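Local coordinates for protein viral CASP8 and FADD-like apoptosis regulator (Molluscum contagiosum virus subtype 1, PDB 2BBR) that inhibits death-receptor-induced apoptosis by interfering with host caspase-8 recruitment and activation at the death-inducing signalling complex, at residues 97-102 / 170-175; 134-139 / 155-160; 55-60 / 75-80. All blocks are in the same frame, centred on the assembly; numbering follows the deposited sequence.

Interactions 1 and 2 belong to the second death effector domain and share its interior: their centres lie about 10 Å apart, and they touch where Met-100 meets Phe-136 and Leu-173 meets Leu-157. Along the chain, interaction 2 is nested inside the loop closed by interaction 1. Interaction 3 belongs to the first domain, its centre about 23 Å and 29 Å from the centres of the other two, and is only partly buried. In all three it is apolar side chains that mainly bridge the segments, with no hydrogen bond between them. Polar groups work at the margins: beside an azide in interaction 1, at helix starts in interactions 2 and 3.

Interaction 1: 97-102 / 170-175; sequences RKLMVC and CQQLVE. With AZI (azide ion), chain B.
The antiparallel pairing of helices 95-104 and 167-187 in the second death effector domain rests here on Leu-99 and Met-100 meeting Gln-172 and Leu-173. The short axes run at 176° and stay 11.2 Å apart at closest approach, so side chains must span the gap. Met-100 does this with a chain bent at chi2 (-56°) and chi3, which swings its end round toward the other helix. There CE settles against the branch point of Leu-173, 3.8 Å from CG, with both methyls of that leucine only slightly farther away. Death effector domains are helical bundles of the death-fold class, and this joint ties the first helix of the domain to its last; helix 155-163 adds Leu-157, which touches both Met-100 and Leu-173. Leu-99 faces the partner more directly, its CD2 lying 4.3 Å from Leu-173 CD1. Partly exposed Gln-172, extended beyond CG, brings OE1 alongside the other methyl, 3.6 Å from Leu-99 CD1. On another side of helix 95-104, Lys-98 runs alongside an azide ion, probably from the crystallisation liquor, giving a weak hydrogen bond from NZ to N2 at 3.2 Å; Arg-95 also hydrogen-bonds the ion, and Glu-62 forms a salt bridge with the lysine.

Interaction 2: 134-139 / 155-160; sequences SRFVEL and SVLADM
With CG trans to the main-chain nitrogen (chi1 -178°), Phe-136 carries its ring out toward Leu-157, whose own first torsion is unusual at -98°, away from the staggered values. Between them these two settings bring Leu-157 CD2 to 4.2 Å from Phe-136 CE1, with the methyl approaching the ring obliquely. One turn further along each helix, Leu-139 and Met-160 repeat the theme: both point toward the opposite segment, and Leu-139 CD2 lies 4.3 Å from Met-160 CE. The four touching residues are buried, and no hydrogen bond joins the segments. A polar network lies at the start of helix 136-145. Arg-135 occupies the N-cap, and its backbone N donates to Glu-138 OE2, in the first turn, at 2.8 Å in a nearly straight bond (170°), reaching the oxygen from above the carboxylate plane. The other oxygen, Glu-138 OE1, lies at the edge of the Arg-135 guanidinium, in its plane, and makes a salt bridge with NH1 at 3.1 Å, whose hydrogen bond is weak and bent. Around this pair of helices, helix 109-122 packs Leu-115 against both Leu-139 and Met-160, helix 167-187 sets Cys-170 against Ala-158, and helix 22-31 of the first domain covers Val-137.

Interaction 3: 55-60 / 75-80; sequences LTLAAL and SRFGLS
Thr-56 OG1 accepts from Ala-59 N at 3.1 Å, with an N-H...O angle of 161°, and so caps the start of helix 57-66, whose first turn holds up Leu-57 and Leu-60 to meet Phe-77. It is a worked case of a common division of labour: a polar cap can mark where a helix begins, and the apolar residues just beyond it make the packing. Phe-77 supplies the other side. Its CG stands opposite the carbonyl carbon (chi1 -59°), which projects the ring from the last turn of helix 70-77 toward the neighbouring helix. CZ, at the far end of the ring, lies 3.9 Å from Leu-60 CB, an oblique approach. Leu-57 runs past the ring in the opposite direction, with its CD2 methyl beside CD2 and CE2 of Phe-77; the modelled separation there is too short for carbon atoms, so the fine detail of this approach is doubtful. Val-61 and Leu-64, further along helix 57-66, also touch the phenylalanine, extending the seam between these two consecutive helices of the first death effector domain. Immediately after the ring the chain turns away: Gly-78 adopts a positive phi of 62°, and Ser-80 becomes the N-cap of helix 81-85, its OG bonded to Gly-83 N. Beside the seam, Arg-76 NH1 makes a weak in-plane bond to Ser-75 OG at 3.0 Å, while its side chain packs on helix 10-17. Because no hydrogen bond crosses between 55-60 and 75-80, the pairing itself rests on hydrophobic contact with a single aromatic ring, and the cap at Thr-56 probably helps to fix the first turn that carries Leu-57 and Leu-60.

Interaction 1: 97-102 / 170-175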
loop_
_atom_site.group_PDB
_atom_site.type_symbol
_atom_site.label_atom_id
_atom_site.label_comp_id
_atom_site.label_asym_id
_atom_site.label_seq_id
_atom_site.Cartn_x
_atom_site.Cartn_y
_atom_site.Cartn_z
ATOM N N ARG A 97 -4.699 1.348 -0.617
ATOM C CA ARG A 97 -3.382 0.969 -0.117
ATOM C C ARG A 97 -2.336 0.881 -1.223
ATOM O O ARG A 97 -1.202 1.332 -1.054
ATOM C CB ARG A 97 -3.460 -0.373 0.621
ATOM C CG ARG A 97 -4.398 -0.406 1.820
ATOM C CD ARG A 97 -3.724 0.070 3.089
ATOM N NE ARG A 97 -4.684 0.204 4.181
ATOM C CZ ARG A 97 -4.582 1.117 5.136
ATOM N NH1 ARG A 97 -3.555 1.957 5.126
ATOM N NH2 ARG A 97 -5.523 1.220 6.064
ATOM N N LYS A 98 -2.704 0.285 -2.350
ATOM C CA LYS A 98 -1.759 0.160 -3.451
ATOM C C LYS A 98 -1.355 1.533 -3.985
ATOM O O LYS A 98 -0.180 1.776 -4.271
ATOM C CB LYS A 98 -2.358 -0.705 -4.560
ATOM C CG LYS A 98 -2.489 -2.175 -4.165
ATOM C CD LYS A 98 -3.086 -3.025 -5.276
ATOM C CE LYS A 98 -4.581 -2.801 -5.420
ATOM N NZ LYS A 98 -5.111 -3.460 -6.644
ATOM N N LEU A 99 -2.323 2.436 -4.105
ATOM C CA LEU A 99 -2.043 3.782 -4.590
ATOM C C LEU A 99 -1.094 4.521 -3.659
ATOM O O LEU A 99 -0.165 5.188 -4.111
ATOM C CB LEU A 99 -3.338 4.583 -4.734
ATOM C CG LEU A 99 -3.192 6.055 -5.138
ATOM C CD1 LEU A 99 -2.418 6.177 -6.443
ATOM C CD2 LEU A 99 -4.570 6.677 -5.286
ATOM N N MET A 100 -1.326 4.410 -2.356
ATOM C CA MET A 100 -0.458 5.091 -1.403
ATOM C C MET A 100 0.984 4.597 -1.516
ATOM O O MET A 100 1.927 5.387 -1.436
ATOM C CB MET A 100 -0.976 4.913 0.024
ATOM C CG MET A 100 -2.293 5.635 0.298
ATOM S SD MET A 100 -2.254 7.420 -0.043
ATOM C CE MET A 100 -3.271 7.479 -1.503
ATOM N N VAL A 101 1.170 3.293 -1.693
ATOM C CA VAL A 101 2.524 2.768 -1.834
ATOM C C VAL A 101 3.174 3.353 -3.083
ATOM O O VAL A 101 4.317 3.817 -3.043
ATOM C CB VAL A 101 2.537 1.228 -1.947
ATOM C CG1 VAL A 101 3.926 0.749 -2.357
ATOM C CG2 VAL A 101 2.142 0.605 -0.610
ATOM N N CYS A 102 2.445 3.342 -4.191
ATOM C CA CYS A 102 2.991 3.853 -5.437
ATOM C C CYS A 102 3.323 5.338 -5.387
ATOM O O CYS A 102 4.359 5.756 -5.905
ATOM C CB CYS A 102 2.035 3.543 -6.584
ATOM S SG CYS A 102 1.962 1.766 -6.930
ATOM N N CYS A 170 -1.259 14.830 -6.787
ATOM C CA CYS A 170 -2.508 15.346 -6.244
ATOM C C CYS A 170 -3.663 14.814 -7.087
ATOM O O CYS A 170 -4.655 14.310 -6.559
ATOM C CB CYS A 170 -2.516 16.877 -6.291
ATOM S SG CYS A 170 -4.093 17.648 -5.840
ATOM N N GLN A 171 -3.525 14.921 -8.405
ATOM C CA GLN A 171 -4.561 14.460 -9.313
ATOM C C GLN A 171 -4.865 12.975 -9.147
ATOM O O GLN A 171 -6.025 12.571 -9.211
ATOM C CB GLN A 171 -4.173 14.756 -10.761
ATOM C CG GLN A 171 -5.235 14.358 -11.770
ATOM C CD GLN A 171 -4.862 14.749 -13.181
ATOM O OE1 GLN A 171 -4.795 13.905 -14.074
ATOM N NE2 GLN A 171 -4.614 16.036 -13.391
ATOM N N GLN A 172 -3.839 12.155 -8.944
ATOM C CA GLN A 172 -4.084 10.730 -8.756
ATOM C C GLN A 172 -4.974 10.502 -7.541
ATOM O O GLN A 172 -5.862 9.650 -7.563
ATOM C CB GLN A 172 -2.775 9.971 -8.555
ATOM C CG GLN A 172 -1.897 9.878 -9.780
ATOM C CD GLN A 172 -0.697 8.992 -9.536
ATOM O OE1 GLN A 172 -0.842 7.825 -9.175
ATOM N NE2 GLN A 172 0.497 9.540 -9.727
ATOM N N LEU A 173 -4.722 11.250 -6.471
ATOM C CA LEU A 173 -5.522 11.105 -5.262
ATOM C C LEU A 173 -6.930 11.665 -5.413
ATOM O O LEU A 173 -7.880 11.076 -4.902
ATOM C CB LEU A 173 -4.824 11.756 -4.066
ATOM C CG LEU A 173 -3.896 10.836 -3.267
ATOM C CD1 LEU A 173 -2.721 10.391 -4.121
ATOM C CD2 LEU A 173 -3.415 11.572 -2.026
ATOM N N VAL A 174 -7.070 12.800 -6.092
ATOM C CA VAL A 174 -8.392 13.382 -6.303
ATOM C C VAL A 174 -9.228 12.424 -7.149
ATOM O O VAL A 174 -10.398 12.164 -6.848
ATOM C CB VAL A 174 -8.306 14.753 -7.019
ATOM C CG1 VAL A 174 -9.694 15.202 -7.462
ATOM C CG2 VAL A 174 -7.699 15.786 -6.080
ATOM N N GLU A 175 -8.622 11.892 -8.202
ATOM C CA GLU A 175 -9.325 10.962 -9.069
ATOM C C GLU A 175 -9.714 9.697 -8.318
ATOM O O GLU A 175 -10.806 9.161 -8.527
ATOM C CB GLU A 175 -8.471 10.631 -10.290
ATOM C CG GLU A 175 -8.406 11.791 -11.277
ATOM C CD GLU A 175 -7.534 11.507 -12.480
ATOM O OE1 GLU A 175 -7.544 12.328 -13.422
ATOM O OE2 GLU A 175 -6.835 10.473 -12.482
HETATM N N1 AZI B . -3.678 -2.086 -9.167
HETATM N N2 AZI B . -3.616 -1.211 -8.389
HETATM N N3 AZI B . -3.555 -0.296 -7.670
#

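Interaction 2: 134-139 / 155-160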
loop_
_atom_site.group_PDB
_atom_site.type_symbol
_atom_site.label_atom_id
_atom_site.label_comp_id
_atom_site.label_asym_id
_atom_site.label_seq_id
_atom_site.Cartn_x
_atom_site.Cartn_y
_atom_site.Cartn_z
ATOM N N SER A 134 10.731 8.601 9.005
ATOM C CA SER A 134 9.408 8.116 8.617
ATOM C C SER A 134 9.194 8.028 7.112
ATOM O O SER A 134 9.412 8.995 6.385
ATOM C CB SER A 134 8.317 9.008 9.216
ATOM O OG SER A 134 8.317 8.955 10.630
ATOM N N ARG A 135 8.751 6.859 6.655
ATOM C CA ARG A 135 8.476 6.624 5.240
ATOM C C ARG A 135 7.109 7.217 4.892
ATOM O O ARG A 135 6.322 7.538 5.784
ATOM C CB ARG A 135 8.431 5.119 4.949
ATOM C CG ARG A 135 9.664 4.326 5.352
ATOM C CD ARG A 135 9.505 2.870 4.919
ATOM N NE ARG A 135 10.714 2.077 5.124
ATOM C CZ ARG A 135 11.070 1.528 6.282
ATOM N NH1 ARG A 135 10.310 1.678 7.356
ATOM N NH2 ARG A 135 12.192 0.827 6.364
ATOM N N PHE A 136 6.818 7.350 3.601
ATOM C CA PHE A 136 5.522 7.878 3.188
ATOM C C PHE A 136 4.382 7.010 3.733
ATOM O O PHE A 136 3.373 7.540 4.205
ATOM C CB PHE A 136 5.412 7.954 1.663
ATOM C CG PHE A 136 4.112 8.543 1.180
ATOM C CD1 PHE A 136 3.842 9.897 1.338
ATOM C CD2 PHE A 136 3.144 7.737 0.589
ATOM C CE1 PHE A 136 2.628 10.437 0.916
ATOM C CE2 PHE A 136 1.930 8.268 0.164
ATOM C CZ PHE A 136 1.668 9.618 0.328
ATOM N N VAL A 137 4.528 5.687 3.683
ATOM C CA VAL A 137 3.456 4.834 4.192
ATOM C C VAL A 137 3.249 5.057 5.680
ATOM O O VAL A 137 2.138 4.914 6.187
ATOM C CB VAL A 137 3.713 3.325 3.933
ATOM C CG1 VAL A 137 3.607 3.033 2.447
ATOM C CG2 VAL A 137 5.073 2.913 4.474
ATOM N N GLU A 138 4.314 5.413 6.389
ATOM C CA GLU A 138 4.189 5.669 7.814
ATOM C C GLU A 138 3.482 7.012 8.026
ATOM O O GLU A 138 2.713 7.169 8.974
ATOM C CB GLU A 138 5.573 5.606 8.471
ATOM C CG GLU A 138 6.067 4.156 8.559
ATOM C CD GLU A 138 7.564 4.005 8.786
ATOM O OE1 GLU A 138 8.006 2.864 9.040
ATOM O OE2 GLU A 138 8.301 5.004 8.696
ATOM N N LEU A 139 3.714 7.967 7.131
ATOM C CA LEU A 139 3.035 9.258 7.201
ATOM C C LEU A 139 1.537 9.018 6.964
ATOM O O LEU A 139 0.690 9.578 7.663
ATOM C CB LEU A 139 3.581 10.211 6.134
ATOM C CG LEU A 139 2.800 11.508 5.899
ATOM C CD1 LEU A 139 2.726 12.317 7.186
ATOM C CD2 LEU A 139 3.469 12.317 4.793
ATOM N N SER A 155 -8.428 13.748 0.571
ATOM C CA SER A 155 -8.262 15.139 0.165
ATOM C C SER A 155 -7.199 15.897 0.955
ATOM O O SER A 155 -6.548 16.783 0.410
ATOM C CB SER A 155 -9.600 15.893 0.234
ATOM O OG SER A 155 -10.091 15.966 1.556
ATOM N N VAL A 156 -7.016 15.565 2.230
ATOM C CA VAL A 156 -5.997 16.249 3.018
ATOM C C VAL A 156 -4.627 15.971 2.402
ATOM O O VAL A 156 -3.800 16.877 2.264
ATOM C CB VAL A 156 -6.012 15.789 4.495
ATOM C CG1 VAL A 156 -4.782 16.321 5.220
ATOM C CG2 VAL A 156 -7.280 16.293 5.176
ATOM N N LEU A 157 -4.389 14.716 2.032
ATOM C CA LEU A 157 -3.126 14.346 1.411
ATOM C C LEU A 157 -3.007 14.963 0.022
ATOM O O LEU A 157 -1.927 15.386 -0.385
ATOM C CB LEU A 157 -3.003 12.825 1.311
ATOM C CG LEU A 157 -2.178 12.150 2.405
ATOM C CD1 LEU A 157 -2.279 10.641 2.272
ATOM C CD2 LEU A 157 -0.726 12.609 2.300
ATOM N N ALA A 158 -4.115 15.004 -0.714
ATOM C CA ALA A 158 -4.101 15.615 -2.040
ATOM C C ALA A 158 -3.715 17.086 -1.895
ATOM O O ALA A 158 -2.930 17.615 -2.687
ATOM C CB ALA A 158 -5.471 15.493 -2.693
ATOM N N ASP A 159 -4.273 17.743 -0.880
ATOM C CA ASP A 159 -3.978 19.149 -0.619
ATOM C C ASP A 159 -2.498 19.342 -0.311
ATOM O O ASP A 159 -1.883 20.315 -0.750
ATOM C CB ASP A 159 -4.784 19.676 0.573
ATOM C CG ASP A 159 -6.269 19.763 0.295
ATOM O OD1 ASP A 159 -6.664 19.814 -0.888
ATOM O OD2 ASP A 159 -7.041 19.800 1.274
ATOM N N MET A 160 -1.934 18.425 0.467
ATOM C CA MET A 160 -0.525 18.499 0.821
ATOM C C MET A 160 0.338 18.367 -0.430
ATOM O O MET A 160 1.322 19.088 -0.597
ATOM C CB MET A 160 -0.183 17.399 1.829
ATOM C CG MET A 160 -0.757 17.648 3.218
ATOM S SD MET A 160 -0.802 16.188 4.292
ATOM C CE MET A 160 0.926 15.695 4.279
#

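Interaction 3: 55-60 / 75-80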
loop_
_atom_site.group_PDB
_atom_site.type_symbol
_atom_site.label_atom_id
_atom_site.label_comp_id
_atom_site.label_asym_id
_atom_site.label_seq_id
_atom_site.Cartn_x
_atom_site.Cartn_y
_atom_site.Cartn_z
ATOM N N LEU A 55 -4.380 -15.057 1.284
ATOM C CA LEU A 55 -3.047 -15.139 0.699
ATOM C C LEU A 55 -3.085 -16.018 -0.545
ATOM O O LEU A 55 -2.575 -17.139 -0.555
ATOM C CB LEU A 55 -2.069 -15.707 1.732
ATOM C CG LEU A 55 -0.567 -15.523 1.507
ATOM C CD1 LEU A 55 -0.249 -14.055 1.282
ATOM C CD2 LEU A 55 0.180 -16.045 2.721
ATOM N N THR A 56 -3.700 -15.486 -1.595
ATOM C CA THR A 56 -3.849 -16.189 -2.860
ATOM C C THR A 56 -2.732 -15.858 -3.839
ATOM O O THR A 56 -1.905 -14.981 -3.592
ATOM C CB THR A 56 -5.168 -15.803 -3.529
ATOM O OG1 THR A 56 -5.159 -14.394 -3.797
ATOM C CG2 THR A 56 -6.345 -16.137 -2.625
ATOM N N LEU A 57 -2.716 -16.577 -4.955
ATOM C CA LEU A 57 -1.733 -16.344 -6.001
ATOM C C LEU A 57 -1.869 -14.889 -6.449
ATOM O O LEU A 57 -0.879 -14.168 -6.575
ATOM C CB LEU A 57 -1.999 -17.293 -7.175
ATOM C CG LEU A 57 -1.219 -17.147 -8.489
ATOM C CD1 LEU A 57 -1.719 -15.956 -9.279
ATOM C CD2 LEU A 57 0.251 -17.017 -8.189
ATOM N N ALA A 58 -3.107 -14.463 -6.671
ATOM C CA ALA A 58 -3.379 -13.098 -7.098
ATOM C C ALA A 58 -2.837 -12.068 -6.113
ATOM O O ALA A 58 -2.230 -11.081 -6.517
ATOM C CB ALA A 58 -4.879 -12.901 -7.291
ATOM N N ALA A 59 -3.062 -12.289 -4.821
ATOM C CA ALA A 59 -2.582 -11.353 -3.811
ATOM C C ALA A 59 -1.066 -11.194 -3.859
ATOM O O ALA A 59 -0.551 -10.076 -3.843
ATOM C CB ALA A 59 -3.014 -11.809 -2.423
ATOM N N LEU A 60 -0.355 -12.316 -3.916
ATOM C CA LEU A 60 1.101 -12.276 -3.964
ATOM C C LEU A 60 1.596 -11.600 -5.236
ATOM O O LEU A 60 2.546 -10.820 -5.202
ATOM C CB LEU A 60 1.683 -13.692 -3.865
ATOM C CG LEU A 60 1.720 -14.340 -2.476
ATOM C CD1 LEU A 60 2.609 -13.523 -1.552
ATOM C CD2 LEU A 60 0.316 -14.442 -1.914
ATOM N N SER A 75 10.626 -15.327 -11.740
ATOM C CA SER A 75 11.210 -16.511 -11.116
ATOM C C SER A 75 10.277 -17.349 -10.252
ATOM O O SER A 75 10.410 -18.572 -10.208
ATOM C CB SER A 75 12.442 -16.128 -10.293
ATOM O OG SER A 75 12.087 -15.380 -9.144
ATOM N N ARG A 76 9.333 -16.706 -9.575
ATOM C CA ARG A 76 8.421 -17.432 -8.702
ATOM C C ARG A 76 7.074 -17.782 -9.313
ATOM O O ARG A 76 6.467 -18.786 -8.935
ATOM C CB ARG A 76 8.192 -16.639 -7.416
ATOM C CG ARG A 76 9.452 -16.407 -6.596
ATOM C CD ARG A 76 10.095 -17.726 -6.208
ATOM N NE ARG A 76 11.061 -17.574 -5.124
ATOM C CZ ARG A 76 12.192 -16.880 -5.211
ATOM N NH1 ARG A 76 12.512 -16.263 -6.338
ATOM N NH2 ARG A 76 13.005 -16.808 -4.165
ATOM N N PHE A 77 6.601 -16.973 -10.255
ATOM C CA PHE A 77 5.302 -17.240 -10.856
ATOM C C PHE A 77 5.296 -17.352 -12.377
ATOM O O PHE A 77 4.251 -17.612 -12.974
ATOM C CB PHE A 77 4.302 -16.172 -10.399
ATOM C CG PHE A 77 4.124 -16.118 -8.905
ATOM C CD1 PHE A 77 4.682 -15.092 -8.154
ATOM C CD2 PHE A 77 3.416 -17.117 -8.247
ATOM C CE1 PHE A 77 4.536 -15.062 -6.766
ATOM C CE2 PHE A 77 3.265 -17.097 -6.863
ATOM C CZ PHE A 77 3.824 -16.068 -6.121
ATOM N N GLY A 78 6.461 -17.172 -12.997
ATOM C CA GLY A 78 6.558 -17.264 -14.445
ATOM C C GLY A 78 5.714 -16.228 -15.163
ATOM O O GLY A 78 5.261 -16.453 -16.289
ATOM N N LEU A 79 5.512 -15.084 -14.522
ATOM C CA LEU A 79 4.700 -14.027 -15.102
ATOM C C LEU A 79 5.487 -12.808 -15.539
ATOM O O LEU A 79 6.375 -12.334 -14.831
ATOM C CB LEU A 79 3.637 -13.570 -14.101
ATOM C CG LEU A 79 2.556 -14.568 -13.695
ATOM C CD1 LEU A 79 1.696 -13.974 -12.591
ATOM C CD2 LEU A 79 1.709 -14.928 -14.901
ATOM N N SER A 80 5.147 -12.305 -16.719
ATOM C CA SER A 80 5.752 -11.092 -17.237
ATOM C C SER A 80 4.951 -9.957 -16.595
ATOM O O SER A 80 3.944 -10.198 -15.926
ATOM C CB SER A 80 5.575 -11.017 -18.749
ATOM O OG SER A 80 4.197 -10.908 -19.075
#